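Local coordinates for protein DNA replication initiator (Cdc21/Cdc54) (Methanothermobacter thermautotrophicus, PDB 1LTL) that probably unwinds DNA as an ATP-dependent helicase of the MCM family, the present chain being its N-terminal part, with an OB-fold domain and a zinc site, at residues P101-L105 and E195-I200; F135-C140 and I153-C159; F176-Q180 and E205-D210. Residues are numbered along the deposited sequence.

Contact 1. Residues P101-L105 and E195-I200; sequences PLREL and EQPRQI
Two arginines can stack when nearby acids offset their charge, and residues 101-105 against 195-200 give a worked example. Pro101-Leu105 makes a tight turn with a short 3-10 segment at Leu102-Arg103, closed by Glu104 N to Pro101 O (3.0 Å) and Leu105 N to Leu102 O (3.1 Å). Glu195-Ile200 is extended and enters a strand at Gln199. The nearest alpha carbons pair Arg103 with Arg198 (6.9 Å) and Leu102 with Ile200 (7.6 Å); no hydrogen bond crosses.

The polar half is a guanidinium stack. Arg198, with chi1 m and chi2 and chi3 both t, lays its planar end against that of Arg103 (chi1 m, chi2 near -104°, chi3 m), centres 3.9 Å apart and planes at 21°; Arg103 NE and Arg198 NH1 come to 3.7 Å. Charge is offset first by a salt bridge from Arg103 NH1 to Glu186, then by a longer one from Arg103 NH2 to Glu195 OE1 (3.4 Å); Glu195 is poorly ordered and its stronger partner is Ser192. The apolar half is built from Leu102, Leu105 and Ile200: Leu102 (chi1 t) sets CD1 4.2 Å from Ile200 CG2 and CD2 in van der Waals contact with backbone Arg198 O (3.6 Å), while Leu105 (chi1 m) brings CD1 to 3.8 Å from Ile200 CD1.

The contact passes from buried aliphatic to more open charged character. Within the OB-fold domain, Leu102 and Leu105 pack on Val116 of strand 113-137, and backbone hydrogen bonds join Ile200 to Leu184 of strand 175-185 and Arg198 to Glu186 just beyond it.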
ATOM      1  N   PRO A 101     -41.415 -33.800 -18.299  1.00 34.72           N
ATOM      2  CA  PRO A 101     -41.584 -34.678 -17.138  1.00 33.98           C
ATOM      3  C   PRO A 101     -40.498 -34.413 -16.101  1.00 33.16           C
ATOM      4  O   PRO A 101     -39.372 -34.078 -16.435  1.00 31.71           O
ATOM      5  CB  PRO A 101     -41.497 -36.076 -17.747  1.00 34.47           C
ATOM      6  CG  PRO A 101     -40.656 -35.868 -18.985  1.00 34.72           C
ATOM      7  CD  PRO A 101     -41.205 -34.577 -19.534  1.00 34.20           C
ATOM      8  N   LEU A 102     -40.848 -34.571 -14.839  1.00 34.99           N
ATOM      9  CA  LEU A 102     -39.915 -34.323 -13.757  1.00 36.59           C
ATOM     10  C   LEU A 102     -38.525 -34.930 -13.887  1.00 38.04           C
ATOM     11  O   LEU A 102     -37.537 -34.208 -13.829  1.00 38.86           O
ATOM     12  CB  LEU A 102     -40.532 -34.773 -12.442  1.00 35.71           C
ATOM     13  CG  LEU A 102     -39.913 -34.238 -11.164  1.00 34.98           C
ATOM     14  CD1 LEU A 102     -41.005 -34.252 -10.136  1.00 36.49           C
ATOM     15  CD2 LEU A 102     -38.710 -35.040 -10.701  1.00 35.06           C
ATOM     16  N   ARG A 103     -38.440 -36.246 -14.053  1.00 39.21           N
ATOM     17  CA  ARG A 103     -37.143 -36.911 -14.156  1.00 39.76           C
ATOM     18  C   ARG A 103     -36.251 -36.355 -15.262  1.00 38.02           C
ATOM     19  O   ARG A 103     -35.068 -36.619 -15.267  1.00 39.87           O
ATOM     20  CB  ARG A 103     -37.319 -38.417 -14.401  1.00 43.64           C
ATOM     21  CG  ARG A 103     -38.525 -39.054 -13.713  1.00 49.43           C
ATOM     22  CD  ARG A 103     -38.156 -39.889 -12.472  1.00 53.30           C
ATOM     23  NE  ARG A 103     -37.477 -41.146 -12.812  1.00 56.23           N
ATOM     24  CZ  ARG A 103     -37.271 -42.154 -11.962  1.00 57.50           C
ATOM     25  NH1 ARG A 103     -37.691 -42.081 -10.696  1.00 57.52           N
ATOM     26  NH2 ARG A 103     -36.633 -43.242 -12.377  1.00 57.97           N
ATOM     27  N   GLU A 104     -36.797 -35.593 -16.193  1.00 36.95           N
ATOM     28  CA  GLU A 104     -35.990 -35.075 -17.294  1.00 37.13           C
ATOM     29  C   GLU A 104     -35.515 -33.636 -17.160  1.00 35.17           C
ATOM     30  O   GLU A 104     -35.043 -33.044 -18.136  1.00 34.50           O
ATOM     31  CB  GLU A 104     -36.771 -35.175 -18.598  1.00 41.89           C
ATOM     32  CG  GLU A 104     -36.736 -36.494 -19.346  1.00 47.20           C
ATOM     33  CD  GLU A 104     -37.677 -36.449 -20.551  1.00 51.59           C
ATOM     34  OE1 GLU A 104     -37.631 -35.434 -21.302  1.00 51.92           O
ATOM     35  OE2 GLU A 104     -38.453 -37.419 -20.755  1.00 53.85           O
ATOM     36  N   LEU A 105     -35.667 -33.063 -15.972  1.00 33.23           N
ATOM     37  CA  LEU A 105     -35.261 -31.674 -15.711  1.00 30.82           C
ATOM     38  C   LEU A 105     -33.742 -31.568 -15.479  1.00 30.11           C
ATOM     39  O   LEU A 105     -33.278 -31.297 -14.366  1.00 31.10           O
ATOM     40  CB  LEU A 105     -36.045 -31.136 -14.496  1.00 27.12           C
ATOM     41  CG  LEU A 105     -37.542 -30.891 -14.729  1.00 23.34           C
ATOM     42  CD1 LEU A 105     -38.324 -30.719 -13.425  1.00 21.98           C
ATOM     43  CD2 LEU A 105     -37.674 -29.679 -15.591  1.00 20.88           C
ATOM     44  N   GLU A 195     -39.310 -48.723  -8.253  1.00 98.04           N
ATOM     45  CA  GLU A 195     -38.973 -47.340  -8.531  1.00 96.69           C
ATOM     46  C   GLU A 195     -39.671 -46.341  -7.609  1.00 96.02           C
ATOM     47  O   GLU A 195     -40.879 -46.128  -7.722  1.00 96.11           O
ATOM     48  CB  GLU A 195     -39.312 -47.013  -9.983  1.00 96.00           C
ATOM     49  CG  GLU A 195     -38.117 -47.080 -10.902  1.00 97.41           C
ATOM     50  CD  GLU A 195     -38.410 -46.561 -12.299  1.00 98.23           C
ATOM     51  OE1 GLU A 195     -37.449 -46.438 -13.092  1.00 98.51           O
ATOM     52  OE2 GLU A 195     -39.591 -46.289 -12.611  1.00 97.67           O
ATOM     53  N   GLN A 196     -38.907 -45.739  -6.693  1.00 94.15           N
ATOM     54  CA  GLN A 196     -39.445 -44.736  -5.772  1.00 92.22           C
ATOM     55  C   GLN A 196     -39.464 -43.419  -6.545  1.00 89.26           C
ATOM     56  O   GLN A 196     -38.461 -43.030  -7.149  1.00 89.54           O
ATOM     57  CB  GLN A 196     -38.570 -44.585  -4.527  1.00 94.62           C
ATOM     58  CG  GLN A 196     -38.369 -45.866  -3.738  1.00 99.54           C
ATOM     59  CD  GLN A 196     -37.545 -46.891  -4.501  1.00102.45           C
ATOM     60  OE1 GLN A 196     -36.380 -46.646  -4.829  1.00104.10           O
ATOM     61  NE2 GLN A 196     -38.146 -48.047  -4.788  1.00103.92           N
ATOM     62  N   PRO A 197     -40.606 -42.709  -6.531  1.00 85.75           N
ATOM     63  CA  PRO A 197     -40.726 -41.440  -7.249  1.00 81.62           C
ATOM     64  C   PRO A 197     -39.641 -40.456  -6.868  1.00 78.24           C
ATOM     65  O   PRO A 197     -39.116 -40.481  -5.752  1.00 78.30           O
ATOM     66  CB  PRO A 197     -42.114 -40.958  -6.858  1.00 82.39           C
ATOM     67  CG  PRO A 197     -42.243 -41.460  -5.463  1.00 83.52           C
ATOM     68  CD  PRO A 197     -41.727 -42.874  -5.588  1.00 85.22           C
ATOM     69  N   ARG A 198     -39.300 -39.597  -7.816  1.00 73.99           N
ATOM     70  CA  ARG A 198     -38.288 -38.582  -7.601  1.00 70.19           C
ATOM     71  C   ARG A 198     -38.992 -37.254  -7.352  1.00 64.52           C
ATOM     72  O   ARG A 198     -40.012 -36.958  -7.962  1.00 63.88           O
ATOM     73  CB  ARG A 198     -37.376 -38.481  -8.829  1.00 74.39           C
ATOM     74  CG  ARG A 198     -36.299 -39.568  -8.921  1.00 80.15           C
ATOM     75  CD  ARG A 198     -35.478 -39.429 -10.210  1.00 84.39           C
ATOM     76  NE  ARG A 198     -34.402 -40.413 -10.314  1.00 88.54           N
ATOM     77  CZ  ARG A 198     -33.726 -40.667 -11.435  1.00 91.35           C
ATOM     78  NH1 ARG A 198     -34.013 -40.009 -12.557  1.00 92.85           N
ATOM     79  NH2 ARG A 198     -32.758 -41.581 -11.437  1.00 92.54           N
ATOM     80  N   GLN A 199     -38.453 -36.454  -6.450  1.00 57.71           N
ATOM     81  CA  GLN A 199     -39.068 -35.182  -6.163  1.00 51.62           C
ATOM     82  C   GLN A 199     -38.155 -34.020  -6.508  1.00 46.44           C
ATOM     83  O   GLN A 199     -36.951 -34.183  -6.678  1.00 46.77           O
ATOM     84  CB  GLN A 199     -39.442 -35.125  -4.693  1.00 54.58           C
ATOM     85  CG  GLN A 199     -38.476 -35.879  -3.806  1.00 58.40           C
ATOM     86  CD  GLN A 199     -38.548 -35.426  -2.352  1.00 61.50           C
ATOM     87  OE1 GLN A 199     -39.641 -35.274  -1.783  1.00 62.02           O
ATOM     88  NE2 GLN A 199     -37.379 -35.208  -1.740  1.00 61.96           N
ATOM     89  N   ILE A 200     -38.729 -32.838  -6.636  1.00 39.49           N
ATOM     90  CA  ILE A 200     -37.919 -31.678  -6.931  1.00 33.60           C
ATOM     91  C   ILE A 200     -38.415 -30.507  -6.112  1.00 31.81           C
ATOM     92  O   ILE A 200     -39.592 -30.434  -5.794  1.00 33.08           O
ATOM     93  CB  ILE A 200     -37.968 -31.305  -8.399  1.00 30.76           C
ATOM     94  CG1 ILE A 200     -36.817 -30.350  -8.693  1.00 29.07           C
ATOM     95  CG2 ILE A 200     -39.293 -30.652  -8.733  1.00 28.96           C
ATOM     96  CD1 ILE A 200     -36.671 -30.032 -10.117  1.00 27.00           C
TER

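Contact 2. Residues F135-C140 and I153-C159; sequences FECRGC and ITEPSLC. With ZN (zinc ion), chain G.
A zinc ion, not a backbone hydrogen bond, ties these segments together. The motif is a Cys4 zinc site: the CxxC pair supplies two sulfurs (Cys137 SG to ZN 2.4 Å, Cys140 SG to ZN 2.6 Å), Cys159 a third (SG to ZN 2.4 Å), and Cys162 completes it. Residues 135-137 end a long strand and 138-140 turn around the metal; 153-159 is an irregular loop. Nearest alpha carbons are Cys137 with Cys159 (6.9 Å) and Phe135 with Glu155 (7.6 Å). Cys137 and Cys159 both take chi1 t, Cys140 p.

Beside the metal, the Phe135 ring (chi1 m) packs on the loop. It makes CH-pi contacts with Pro156 CD, over its face at 3.8 Å from the centroid, and with Glu155 CA, off-centre at 4.3 Å, while Ile153 CG2 meets the ring edge at CZ (3.6 Å). In the dodecamer Cys140 packs on Cys140 of a neighbouring subunit, placing the zinc tip at a subunit interface. Within the CxxC turn, Gly139 N donates to Cys137 SG at 3.2 Å.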
ATOM      1  N   PHE A 135     -27.405  -1.006  -0.414  1.00 19.96           N
ATOM      2  CA  PHE A 135     -26.064  -1.001   0.127  1.00 19.39           C
ATOM      3  C   PHE A 135     -25.512   0.399   0.300  1.00 21.43           C
ATOM      4  O   PHE A 135     -25.876   1.340  -0.420  1.00 19.88           O
ATOM      5  CB  PHE A 135     -25.095  -1.765  -0.770  1.00 18.42           C
ATOM      6  CG  PHE A 135     -25.459  -3.200  -1.004  1.00 16.90           C
ATOM      7  CD1 PHE A 135     -26.376  -3.546  -1.976  1.00 15.39           C
ATOM      8  CD2 PHE A 135     -24.844  -4.211  -0.283  1.00 15.48           C
ATOM      9  CE1 PHE A 135     -26.671  -4.866  -2.220  1.00 14.97           C
ATOM     10  CE2 PHE A 135     -25.136  -5.536  -0.526  1.00 13.82           C
ATOM     11  CZ  PHE A 135     -26.049  -5.861  -1.493  1.00 14.33           C
ATOM     12  N   GLU A 136     -24.622   0.525   1.279  1.00 22.56           N
ATOM     13  CA  GLU A 136     -23.941   1.778   1.538  1.00 22.17           C
ATOM     14  C   GLU A 136     -22.529   1.557   1.011  1.00 23.14           C
ATOM     15  O   GLU A 136     -21.836   0.623   1.402  1.00 22.94           O
ATOM     16  CB  GLU A 136     -23.873   2.063   3.026  1.00 25.59           C
ATOM     17  CG  GLU A 136     -23.089   3.311   3.386  1.00 29.00           C
ATOM     18  CD  GLU A 136     -22.758   3.368   4.877  1.00 33.77           C
ATOM     19  OE1 GLU A 136     -21.842   2.633   5.337  1.00 34.01           O
ATOM     20  OE2 GLU A 136     -23.431   4.146   5.599  1.00 37.17           O
ATOM     21  N   CYS A 137     -22.124   2.404   0.084  1.00 22.23           N
ATOM     22  CA  CYS A 137     -20.796   2.312  -0.463  1.00 21.59           C
ATOM     23  C   CYS A 137     -19.801   2.800   0.595  1.00 23.12           C
ATOM     24  O   CYS A 137     -19.893   3.927   1.057  1.00 22.68           O
ATOM     25  CB  CYS A 137     -20.682   3.180  -1.698  1.00 18.54           C
ATOM     26  SG  CYS A 137     -18.994   3.231  -2.265  1.00 18.28           S
ATOM     27  N   ARG A 138     -18.845   1.959   0.965  1.00 24.79           N
ATOM     28  CA  ARG A 138     -17.875   2.332   1.970  1.00 26.55           C
ATOM     29  C   ARG A 138     -16.893   3.365   1.485  1.00 26.18           C
ATOM     30  O   ARG A 138     -16.092   3.878   2.250  1.00 29.65           O
ATOM     31  CB  ARG A 138     -17.159   1.087   2.476  1.00 31.26           C
ATOM     32  CG  ARG A 138     -18.137   0.154   3.133  1.00 38.20           C
ATOM     33  CD  ARG A 138     -17.482  -1.026   3.786  1.00 45.92           C
ATOM     34  NE  ARG A 138     -18.087  -1.262   5.093  1.00 54.16           N
ATOM     35  CZ  ARG A 138     -18.217  -2.460   5.662  1.00 58.09           C
ATOM     36  NH1 ARG A 138     -17.779  -3.552   5.028  1.00 58.64           N
ATOM     37  NH2 ARG A 138     -18.778  -2.566   6.872  1.00 59.57           N
ATOM     38  N   GLY A 139     -16.970   3.684   0.208  1.00 26.11           N
ATOM     39  CA  GLY A 139     -16.073   4.664  -0.358  1.00 24.54           C
ATOM     40  C   GLY A 139     -16.570   6.085  -0.220  1.00 24.65           C
ATOM     41  O   GLY A 139     -15.799   6.954   0.170  1.00 26.07           O
ATOM     42  N   CYS A 140     -17.844   6.321  -0.532  1.00 22.86           N
ATOM     43  CA  CYS A 140     -18.414   7.647  -0.469  1.00 21.50           C
ATOM     44  C   CYS A 140     -19.669   7.707   0.349  1.00 21.83           C
ATOM     45  O   CYS A 140     -20.354   8.710   0.378  1.00 23.12           O
ATOM     46  CB  CYS A 140     -18.717   8.158  -1.863  1.00 22.17           C
ATOM     47  SG  CYS A 140     -20.007   7.237  -2.681  1.00 21.61           S
ATOM     48  N   ILE A 153     -27.271 -12.592  -0.806  1.00 51.04           N
ATOM     49  CA  ILE A 153     -27.065 -11.217  -1.192  1.00 49.76           C
ATOM     50  C   ILE A 153     -25.951 -11.072  -2.225  1.00 48.29           C
ATOM     51  O   ILE A 153     -24.911 -11.718  -2.137  1.00 47.85           O
ATOM     52  CB  ILE A 153     -26.767 -10.357   0.043  1.00 49.92           C
ATOM     53  CG1 ILE A 153     -28.071  -9.781   0.586  1.00 49.50           C
ATOM     54  CG2 ILE A 153     -25.809  -9.236  -0.302  1.00 52.16           C
ATOM     55  CD1 ILE A 153     -29.015 -10.806   1.106  1.00 51.09           C
ATOM     56  N   THR A 154     -26.192 -10.218  -3.211  1.00 46.39           N
ATOM     57  CA  THR A 154     -25.233  -9.970  -4.269  1.00 44.73           C
ATOM     58  C   THR A 154     -24.888  -8.499  -4.253  1.00 43.94           C
ATOM     59  O   THR A 154     -25.734  -7.665  -4.571  1.00 43.10           O
ATOM     60  CB  THR A 154     -25.826 -10.312  -5.634  1.00 45.51           C
ATOM     61  OG1 THR A 154     -26.033 -11.723  -5.720  1.00 46.49           O
ATOM     62  CG2 THR A 154     -24.896  -9.868  -6.746  1.00 45.58           C
ATOM     63  N   GLU A 155     -23.647  -8.184  -3.891  1.00 43.56           N
ATOM     64  CA  GLU A 155     -23.198  -6.800  -3.808  1.00 43.21           C
ATOM     65  C   GLU A 155     -23.036  -6.197  -5.188  1.00 40.66           C
ATOM     66  O   GLU A 155     -22.942  -6.905  -6.175  1.00 42.65           O
ATOM     67  CB  GLU A 155     -21.863  -6.706  -3.050  1.00 46.30           C
ATOM     68  CG  GLU A 155     -21.801  -7.498  -1.728  1.00 52.22           C
ATOM     69  CD  GLU A 155     -20.743  -6.970  -0.747  1.00 56.26           C
ATOM     70  OE1 GLU A 155     -19.646  -6.540  -1.202  1.00 56.88           O
ATOM     71  OE2 GLU A 155     -21.009  -7.001   0.488  1.00 57.38           O
ATOM     72  N   PRO A 156     -23.046  -4.872  -5.280  1.00 39.03           N
ATOM     73  CA  PRO A 156     -22.884  -4.203  -6.569  1.00 39.88           C
ATOM     74  C   PRO A 156     -21.495  -4.504  -7.141  1.00 40.38           C
ATOM     75  O   PRO A 156     -20.578  -4.871  -6.403  1.00 40.12           O
ATOM     76  CB  PRO A 156     -23.047  -2.734  -6.206  1.00 39.19           C
ATOM     77  CG  PRO A 156     -24.011  -2.785  -5.101  1.00 39.40           C
ATOM     78  CD  PRO A 156     -23.509  -3.924  -4.263  1.00 38.83           C
ATOM     79  N   SER A 157     -21.338  -4.361  -8.451  1.00 41.51           N
ATOM     80  CA  SER A 157     -20.044  -4.619  -9.089  1.00 42.77           C
ATOM     81  C   SER A 157     -19.066  -3.567  -8.579  1.00 40.94           C
ATOM     82  O   SER A 157     -18.046  -3.896  -7.988  1.00 40.90           O
ATOM     83  CB  SER A 157     -20.173  -4.510 -10.609  1.00 46.35           C
ATOM     84  OG  SER A 157     -21.173  -5.393 -11.114  1.00 51.69           O
ATOM     85  N   LEU A 158     -19.390  -2.303  -8.818  1.00 38.91           N
ATOM     86  CA  LEU A 158     -18.571  -1.219  -8.354  1.00 37.08           C
ATOM     87  C   LEU A 158     -19.451   0.006  -8.216  1.00 37.18           C
ATOM     88  O   LEU A 158     -20.533   0.066  -8.783  1.00 37.75           O
ATOM     89  CB  LEU A 158     -17.438  -0.922  -9.338  1.00 37.77           C
ATOM     90  CG  LEU A 158     -17.701   0.137 -10.411  1.00 34.95           C
ATOM     91  CD1 LEU A 158     -16.426   0.529 -11.108  1.00 32.07           C
ATOM     92  CD2 LEU A 158     -18.697  -0.405 -11.365  1.00 36.04           C
ATOM     93  N   CYS A 159     -18.989   0.983  -7.448  1.00 36.96           N
ATOM     94  CA  CYS A 159     -19.746   2.196  -7.272  1.00 36.34           C
ATOM     95  C   CYS A 159     -19.411   3.132  -8.407  1.00 36.36           C
ATOM     96  O   CYS A 159     -18.265   3.537  -8.564  1.00 35.71           O
ATOM     97  CB  CYS A 159     -19.408   2.853  -5.947  1.00 35.78           C
ATOM     98  SG  CYS A 159     -20.154   4.484  -5.809  1.00 37.49           S
TER
HETATM   99 ZN    ZN G 275     -19.044   5.131  -3.764  1.00 56.09          ZN

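Contact 3. Residues F176-Q180 and E205-D210; sequences FLDTQ and EDDLVD
Three hydrogen bonds hold the beginning of strand 175-185 to the turn that follows strand 199-205. The shortest runs from Thr179 OG1 to OE2 of Glu205 (chi1 m, chi2 t) at 2.6 Å; Asp210 N donates to OE1 of Gln180 (chi1 and chi2 both t) at 2.7 Å, and Asp206 N to Asp178 O (2.9 Å). Glu205 is also tied to Arg129 and Tyr240.

Strands 175-185 and 199-205 are antiparallel, and Thr179 and Glu205 form their non-hydrogen-bonded pair here (CA to CA 4.2 Å), side chains on one sheet face. The chain then reverses: Asp206 has positive phi (53/-131) and Asp207 is near -69/-10, the pattern of a type II' turn closed by Leu208 N to Glu205 O (3.2 Å).

Around this frame aliphatic groups lie against polar atoms. Val209 (chi1 t) places CG2 3.4 Å from Asp178 O and 3.9 Å from Asp178 CB, and CG1 3.7 Å from Gln180 OE1; Leu177 CD2 approaches Glu205 OE1 (3.8 Å). Asp206 bridges to Arg42, and Asp178 bonds to Ser107 of a neighbouring subunit.

Such chemistry implies a junction specified by directional polar bonds, its carboxylates largely engaged beyond the two segments.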
ATOM      1  N   PHE A 176     -38.339  -6.506   1.778  1.00 28.32           N
ATOM      2  CA  PHE A 176     -38.485  -7.942   1.877  1.00 24.82           C
ATOM      3  C   PHE A 176     -39.625  -8.468   1.033  1.00 24.14           C
ATOM      4  O   PHE A 176     -40.335  -7.714   0.380  1.00 24.26           O
ATOM      5  CB  PHE A 176     -38.684  -8.359   3.330  1.00 24.50           C
ATOM      6  CG  PHE A 176     -37.457  -8.202   4.165  1.00 23.23           C
ATOM      7  CD1 PHE A 176     -36.962  -6.946   4.473  1.00 21.90           C
ATOM      8  CD2 PHE A 176     -36.753  -9.318   4.601  1.00 24.30           C
ATOM      9  CE1 PHE A 176     -35.787  -6.799   5.198  1.00 20.81           C
ATOM     10  CE2 PHE A 176     -35.568  -9.176   5.331  1.00 22.13           C
ATOM     11  CZ  PHE A 176     -35.090  -7.914   5.627  1.00 20.01           C
ATOM     12  N   LEU A 177     -39.820  -9.774   1.080  1.00 24.05           N
ATOM     13  CA  LEU A 177     -40.842 -10.392   0.266  1.00 24.92           C
ATOM     14  C   LEU A 177     -41.053 -11.827   0.715  1.00 25.31           C
ATOM     15  O   LEU A 177     -40.092 -12.527   1.009  1.00 26.94           O
ATOM     16  CB  LEU A 177     -40.375 -10.304  -1.172  1.00 25.96           C
ATOM     17  CG  LEU A 177     -40.971 -11.200  -2.229  1.00 27.54           C
ATOM     18  CD1 LEU A 177     -41.307 -10.340  -3.436  1.00 26.57           C
ATOM     19  CD2 LEU A 177     -39.979 -12.301  -2.580  1.00 25.87           C
ATOM     20  N   ASP A 178     -42.294 -12.289   0.792  1.00 25.85           N
ATOM     21  CA  ASP A 178     -42.502 -13.651   1.277  1.00 26.94           C
ATOM     22  C   ASP A 178     -42.119 -14.742   0.288  1.00 26.38           C
ATOM     23  O   ASP A 178     -42.428 -14.673  -0.897  1.00 26.40           O
ATOM     24  CB  ASP A 178     -43.943 -13.826   1.743  1.00 29.66           C
ATOM     25  CG  ASP A 178     -44.274 -12.953   2.935  1.00 32.15           C
ATOM     26  OD1 ASP A 178     -43.590 -13.079   3.993  1.00 31.45           O
ATOM     27  OD2 ASP A 178     -45.227 -12.139   2.809  1.00 36.10           O
ATOM     28  N   THR A 179     -41.445 -15.759   0.804  1.00 25.87           N
ATOM     29  CA  THR A 179     -40.969 -16.870  -0.007  1.00 26.80           C
ATOM     30  C   THR A 179     -41.333 -18.199   0.655  1.00 25.83           C
ATOM     31  O   THR A 179     -41.488 -18.276   1.867  1.00 26.34           O
ATOM     32  CB  THR A 179     -39.426 -16.777  -0.171  1.00 29.48           C
ATOM     33  OG1 THR A 179     -39.037 -17.350  -1.426  1.00 34.49           O
ATOM     34  CG2 THR A 179     -38.711 -17.512   0.971  1.00 27.80           C
ATOM     35  N   GLN A 180     -41.483 -19.250  -0.133  1.00 25.78           N
ATOM     36  CA  GLN A 180     -41.838 -20.529   0.452  1.00 26.42           C
ATOM     37  C   GLN A 180     -41.338 -21.692  -0.360  1.00 27.39           C
ATOM     38  O   GLN A 180     -41.264 -21.622  -1.586  1.00 28.80           O
ATOM     39  CB  GLN A 180     -43.337 -20.643   0.611  1.00 25.91           C
ATOM     40  CG  GLN A 180     -43.770 -21.993   1.088  1.00 26.04           C
ATOM     41  CD  GLN A 180     -45.244 -22.020   1.307  1.00 27.20           C
ATOM     42  OE1 GLN A 180     -45.978 -21.226   0.713  1.00 29.80           O
ATOM     43  NE2 GLN A 180     -45.705 -22.930   2.151  1.00 26.52           N
ATOM     44  N   GLU A 205     -43.067 -17.615  -4.331  1.00 24.42           N
ATOM     45  CA  GLU A 205     -42.896 -16.317  -3.708  1.00 25.96           C
ATOM     46  C   GLU A 205     -44.059 -15.362  -3.944  1.00 28.13           C
ATOM     47  O   GLU A 205     -44.923 -15.606  -4.777  1.00 28.80           O
ATOM     48  CB  GLU A 205     -41.604 -15.680  -4.182  1.00 24.72           C
ATOM     49  CG  GLU A 205     -40.396 -16.555  -3.959  1.00 23.00           C
ATOM     50  CD  GLU A 205     -39.126 -15.809  -4.238  1.00 23.33           C
ATOM     51  OE1 GLU A 205     -39.157 -14.957  -5.169  1.00 20.31           O
ATOM     52  OE2 GLU A 205     -38.108 -16.082  -3.543  1.00 21.61           O
ATOM     53  N   ASP A 206     -44.052 -14.257  -3.205  1.00 30.19           N
ATOM     54  CA  ASP A 206     -45.100 -13.247  -3.260  1.00 30.53           C
ATOM     55  C   ASP A 206     -46.501 -13.820  -3.056  1.00 30.77           C
ATOM     56  O   ASP A 206     -46.720 -14.564  -2.111  1.00 29.94           O
ATOM     57  CB  ASP A 206     -45.050 -12.454  -4.559  1.00 32.69           C
ATOM     58  CG  ASP A 206     -45.339 -10.979  -4.334  1.00 34.65           C
ATOM     59  OD1 ASP A 206     -45.723 -10.626  -3.191  1.00 36.20           O
ATOM     60  OD2 ASP A 206     -45.184 -10.174  -5.281  1.00 34.64           O
ATOM     61  N   ASP A 207     -47.450 -13.480  -3.928  1.00 32.30           N
ATOM     62  CA  ASP A 207     -48.821 -13.950  -3.759  1.00 34.49           C
ATOM     63  C   ASP A 207     -49.049 -15.428  -3.956  1.00 36.21           C
ATOM     64  O   ASP A 207     -50.131 -15.930  -3.646  1.00 37.07           O
ATOM     65  CB  ASP A 207     -49.770 -13.189  -4.660  1.00 35.72           C
ATOM     66  CG  ASP A 207     -49.327 -13.194  -6.076  1.00 40.29           C
ATOM     67  OD1 ASP A 207     -48.189 -12.745  -6.332  1.00 43.50           O
ATOM     68  OD2 ASP A 207     -50.108 -13.646  -6.942  1.00 43.75           O
ATOM     69  N   LEU A 208     -48.043 -16.128  -4.469  1.00 36.57           N
ATOM     70  CA  LEU A 208     -48.158 -17.560  -4.664  1.00 35.74           C
ATOM     71  C   LEU A 208     -47.862 -18.264  -3.373  1.00 35.14           C
ATOM     72  O   LEU A 208     -47.964 -19.481  -3.275  1.00 35.94           O
ATOM     73  CB  LEU A 208     -47.169 -18.042  -5.691  1.00 38.01           C
ATOM     74  CG  LEU A 208     -47.699 -18.162  -7.108  1.00 40.70           C
ATOM     75  CD1 LEU A 208     -48.317 -16.855  -7.588  1.00 39.89           C
ATOM     76  CD2 LEU A 208     -46.516 -18.575  -7.970  1.00 40.98           C
ATOM     77  N   VAL A 209     -47.480 -17.503  -2.370  1.00 35.40           N
ATOM     78  CA  VAL A 209     -47.163 -18.103  -1.096  1.00 36.52           C
ATOM     79  C   VAL A 209     -48.417 -18.693  -0.484  1.00 37.14           C
ATOM     80  O   VAL A 209     -49.508 -18.177  -0.692  1.00 37.28           O
ATOM     81  CB  VAL A 209     -46.555 -17.050  -0.157  1.00 36.04           C
ATOM     82  CG1 VAL A 209     -46.385 -17.616   1.234  1.00 37.44           C
ATOM     83  CG2 VAL A 209     -45.214 -16.613  -0.705  1.00 36.46           C
ATOM     84  N   ASP A 210     -48.256 -19.783   0.257  1.00 39.36           N
ATOM     85  CA  ASP A 210     -49.371 -20.435   0.948  1.00 41.85           C
ATOM     86  C   ASP A 210     -50.547 -20.628   0.009  1.00 42.80           C
ATOM     87  O   ASP A 210     -51.667 -20.234   0.319  1.00 45.41           O
ATOM     88  CB  ASP A 210     -49.795 -19.577   2.144  1.00 43.71           C
ATOM     89  CG  ASP A 210     -50.317 -20.400   3.308  1.00 46.03           C
ATOM     90  OD1 ASP A 210     -49.881 -21.567   3.470  1.00 46.80           O
ATOM     91  OD2 ASP A 210     -51.144 -19.863   4.081  1.00 47.56           O
TER

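In the fold
All six segments fall within the range of the MCM OB domain and each contact reaches one curled, mixed sheet, yet the contacts do not touch. Contacts 1 and 2 are farthest apart, with centres about 41 Å from each other; contact 3 lies about 25 Å from contact 1 and 27 Å from contact 2, centre to centre. Along the chain contact 2 is nested inside the loop closed by contact 1 and finishes before contact 3 opens, whereas contacts 1 and 3 cross. In the sheet, strand 175-185 lies between 113-137, which ends in the zinc site, and 199-205, which links contacts 1 and 3. Contacts 2 and 3 both meet the same neighbouring subunit, so one sheet serves fold and assembly.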